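PDB 5IE9: nucleotide pyrophosphohydrolase from Bacillus cereus, which probably hydrolyses nucleoside triphosphates to the monophosphate and pyrophosphate, using an acidic manganese-binding site in an all-helical fold. Local coordinates for residues T35-M38 with G39-A42; E64-L67 with G68-L71. All coordinates share one frame; numbering follows the deposited sequence.

Contact 1. Residues T35-M38 with G39-A42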
loop_
_atom_site.group_PDB
_atom_site.type_symbol
_atom_site.label_atom_id
_atom_site.label_comp_id
_atom_site.label_asym_id
_atom_site.label_seq_id
_atom_site.Cartn_x
_atom_site.Cartn_y
_atom_site.Cartn_z
ATOM N N THR C 35 4.856 0.865 -3.633
ATOM C CA THR C 35 4.081 -0.015 -2.769
ATOM C C THR C 35 5.046 -0.766 -1.865
ATOM O O THR C 35 4.783 -0.894 -0.669
ATOM C CB THR C 35 3.178 -0.980 -3.568
ATOM O OG1 THR C 35 2.329 -0.223 -4.436
ATOM C CG2 THR C 35 2.309 -1.824 -2.640
ATOM N N GLU C 36 6.161 -1.221 -2.448
ATOM C CA GLU C 36 7.254 -1.879 -1.726
ATOM C C GLU C 36 7.859 -0.998 -0.628
ATOM O O GLU C 36 8.038 -1.455 0.505
ATOM C CB GLU C 36 8.344 -2.348 -2.697
ATOM C CG GLU C 36 9.426 -3.211 -2.062
ATOM C CD GLU C 36 10.651 -3.404 -2.941
ATOM O OE1 GLU C 36 10.610 -3.046 -4.140
ATOM O OE2 GLU C 36 11.666 -3.926 -2.419
ATOM N N GLU C 37 8.159 0.256 -0.959
ATOM C CA GLU C 37 8.755 1.162 0.016
ATOM C C GLU C 37 7.813 1.510 1.151
ATOM O O GLU C 37 8.249 1.605 2.304
ATOM C CB GLU C 37 9.316 2.426 -0.632
ATOM C CG GLU C 37 10.690 2.251 -1.264
ATOM C CD GLU C 37 11.611 1.321 -0.489
ATOM O OE1 GLU C 37 11.893 1.569 0.706
ATOM O OE2 GLU C 37 12.057 0.325 -1.090
ATOM N N MET C 38 6.531 1.669 0.815
ATOM C CA MET C 38 5.486 1.997 1.779
ATOM C C MET C 38 5.316 0.882 2.809
ATOM O O MET C 38 5.032 1.149 3.984
ATOM C CB MET C 38 4.170 2.261 1.056
ATOM C CG MET C 38 3.256 3.265 1.739
ATOM S SD MET C 38 3.780 4.955 1.395
ATOM C CE MET C 38 4.731 5.377 2.840
ATOM N N GLY C 39 5.521 -0.358 2.354
ATOM C CA GLY C 39 5.456 -1.534 3.201
ATOM C C GLY C 39 6.556 -1.527 4.238
ATOM O O GLY C 39 6.325 -1.884 5.401
ATOM N N GLU C 40 7.752 -1.110 3.812
ATOM C CA GLU C 40 8.896 -1.007 4.709
ATOM C C GLU C 40 8.720 0.107 5.735
ATOM O O GLU C 40 9.110 -0.050 6.893
ATOM C CB GLU C 40 10.197 -0.868 3.932
ATOM C CG GLU C 40 10.780 -2.203 3.477
ATOM C CD GLU C 40 12.142 -2.062 2.822
ATOM O OE1 GLU C 40 12.332 -1.137 2.000
ATOM O OE2 GLU C 40 13.039 -2.874 3.128
ATOM N N LEU C 41 8.108 1.210 5.316
ATOM C CA LEU C 41 7.703 2.251 6.252
ATOM C C LEU C 41 6.665 1.722 7.239
ATOM O O LEU C 41 6.821 1.923 8.446
ATOM C CB LEU C 41 7.201 3.517 5.538
ATOM C CG LEU C 41 6.773 4.709 6.410
ATOM C CD1 LEU C 41 7.871 5.184 7.361
ATOM C CD2 LEU C 41 6.315 5.862 5.546
ATOM N N ALA C 42 5.635 1.039 6.727
ATOM C CA ALA C 42 4.576 0.441 7.562
ATOM C C ALA C 42 5.136 -0.479 8.639
ATOM O O ALA C 42 4.769 -0.342 9.814
ATOM C CB ALA C 42 3.557 -0.304 6.709
#

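Contact 2. Residues E64-L67 with G68-L71. With MN (manganese (II) ion), chain G.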
loop_
_atom_site.group_PDB
_atom_site.type_symbol
_atom_site.label_atom_id
_atom_site.label_comp_id
_atom_site.label_asym_id
_atom_site.label_seq_id
_atom_site.Cartn_x
_atom_site.Cartn_y
_atom_site.Cartn_z
ATOM N N GLU C 64 13.197 7.427 10.074
ATOM C CA GLU C 64 13.707 8.551 9.286
ATOM C C GLU C 64 14.209 8.088 7.915
ATOM O O GLU C 64 13.901 8.714 6.898
ATOM C CB GLU C 64 14.817 9.277 10.058
ATOM C CG GLU C 64 15.455 10.463 9.340
ATOM C CD GLU C 64 16.710 10.981 10.028
ATOM O OE1 GLU C 64 17.557 10.167 10.465
ATOM O OE2 GLU C 64 16.862 12.217 10.120
ATOM N N GLU C 65 14.961 6.988 7.896
ATOM C CA GLU C 65 15.514 6.441 6.660
ATOM C C GLU C 65 14.453 5.832 5.738
ATOM O O GLU C 65 14.582 5.912 4.512
ATOM C CB GLU C 65 16.597 5.405 6.956
ATOM C CG GLU C 65 17.604 5.253 5.823
ATOM C CD GLU C 65 18.354 3.934 5.841
ATOM O OE1 GLU C 65 18.750 3.476 6.936
ATOM O OE2 GLU C 65 18.560 3.365 4.747
ATOM N N GLU C 66 13.420 5.223 6.315
ATOM C CA GLU C 66 12.373 4.609 5.494
ATOM C C GLU C 66 11.467 5.651 4.840
ATOM O O GLU C 66 10.941 5.401 3.759
ATOM C CB GLU C 66 11.575 3.521 6.238
ATOM C CG GLU C 66 12.374 2.278 6.647
ATOM C CD GLU C 66 12.933 1.431 5.494
ATOM O OE1 GLU C 66 12.565 1.629 4.309
ATOM O OE2 GLU C 66 13.754 0.528 5.784
ATOM N N LEU C 67 11.303 6.810 5.477
ATOM C CA LEU C 67 10.671 7.962 4.827
ATOM C C LEU C 67 11.478 8.435 3.610
ATOM O O LEU C 67 10.914 8.624 2.529
ATOM C CB LEU C 67 10.457 9.115 5.813
ATOM C CG LEU C 67 9.254 9.032 6.756
ATOM C CD1 LEU C 67 9.464 9.949 7.949
ATOM C CD2 LEU C 67 7.964 9.386 6.038
ATOM N N GLY C 68 12.794 8.597 3.791
ATOM C CA GLY C 68 13.717 8.948 2.706
ATOM C C GLY C 68 13.630 7.991 1.528
ATOM O O GLY C 68 13.635 8.425 0.366
ATOM N N ASP C 69 13.542 6.693 1.839
ATOM C CA ASP C 69 13.344 5.637 0.843
ATOM C C ASP C 69 12.071 5.843 0.017
ATOM O O ASP C 69 12.100 5.725 -1.211
ATOM C CB ASP C 69 13.298 4.262 1.519
ATOM C CG ASP C 69 14.673 3.606 1.667
ATOM O OD1 ASP C 69 15.684 4.078 1.080
ATOM O OD2 ASP C 69 14.723 2.578 2.383
ATOM N N VAL C 70 10.968 6.158 0.699
ATOM C CA VAL C 70 9.694 6.452 0.043
ATOM C C VAL C 70 9.823 7.728 -0.787
ATOM O O VAL C 70 9.433 7.747 -1.954
ATOM C CB VAL C 70 8.519 6.546 1.044
ATOM C CG1 VAL C 70 7.225 6.847 0.318
ATOM C CG2 VAL C 70 8.352 5.237 1.802
ATOM N N LEU C 71 10.417 8.763 -0.192
ATOM C CA LEU C 71 10.617 10.055 -0.843
ATOM C C LEU C 71 11.448 9.941 -2.124
ATOM O O LEU C 71 11.188 10.648 -3.097
ATOM C CB LEU C 71 11.288 11.034 0.127
ATOM C CG LEU C 71 11.047 12.558 0.157
ATOM C CD1 LEU C 71 12.396 13.235 0.326
ATOM C CD2 LEU C 71 10.316 13.166 -1.037
HETATM MN MN MN G . 10.878 2.403 3.224
#

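Contact 1. Residues T35-M38 with G39-A42
G39 continues the turn of helix 27-49 begun at T35: its N lies 3.2 Å from T35 O in the regular i to i+4 bond, with a second, weak bond to E36 O. As glycine it adds only backbone here, while the OG1 of T35 bonds M31 O one turn back and T35 of the fourth subunit.

E40 follows with a weak backbone bond of its own to E36 O, and its side chain carries the polar part of the contact. E40 and E37 run side by side and point the same way. Their carboxylates are turned 71° against each other, and E40 OE1 comes 3.0 Å from E37 OE1 and 3.4 Å from E37 OE2. These are acceptor-acceptor approaches, not bonds. E37 gets there through a chain bent at chi2 (-37°), whereas E40 stays extended beyond CG. E37 OE2 has a salt bridge to R33, which also pairs with E36.

L41 N bonds E37 O at 3.0 Å, and its side chain lies alongside M38, with L41 CB 3.6 Å from M38 O. A42 N closes the turn on M38 O at 2.8 Å.

E36, E37 and E40 fit the EExxE half of the MazG acidic signature. Such a cluster of carboxylates would probably be stabilised by cations; the manganese bound by E37 and the guanidinium of R33 are consistent with this.

Contact 2. Residues E64-L67 with G68-L71
E66 and D69, one turn apart on helix 62-80, fit the ExxD half of the acidic signature of MazG pyrophosphohydrolases, and E66 is a ligand of the bound manganese. The metal bond runs from E66 OE1 at 2.1 Å; E37 on helix 27-49 completes the pair of protein residues in this site. CG of E66 stands beside the backbone N (chi1 -65°), and the bend at chi2 (-64°) folds the chain over so that OE1 turns forward along the helix, toward D69.

D69 approaches from the next turn. Its OD2 lies 3.0 Å from E66 OE1, two acceptors without a bond between them, and the carboxylate planes stand 65° apart as the side chains cross. In this model D69 OD2 is 3.9 Å from the manganese, too far for a direct metal bond. E65 adds more negative charge, with OE2 4.6 Å from D69 OD2, while the other oxygen of E66, OE2, which does not bind the metal, has a long, weak ion pair with R43.

The backbone beneath is regular helix. D69 N bonds E65 O at 3.0 Å, V70 N bonds E66 O, and L71 N bonds L67 O at 2.8 Å, whereas the bond from G68 N to E64 O is weak. L67 and V70 both pack on M74 of the third subunit. V70 also borders the metal: its CG2, anti to the carbonyl carbon, ends 4.1 Å from the manganese.

Contact 1 is largely buried and contact 2 only partly so, yet each covers about two turns of one of two consecutive helices, 27-49 and 62-80, with centres about 9 Å apart. They meet at the manganese: E37 OE1 is 3.7 Å from E66 OE1 and 3.1 Å from D69 CB, and E37 OE1 and E66 OE1 reach the ion from roughly perpendicular directions. Both touch the third subunit, contact 1 through M38, L41 and A42, contact 2 through E64, E65, L67 and V70. Each supplies one metal ligand and one long, weak pair with R43, from E40 and E66; the chemistry differs in the R33 salt bridges to E36 and E37 of contact 1.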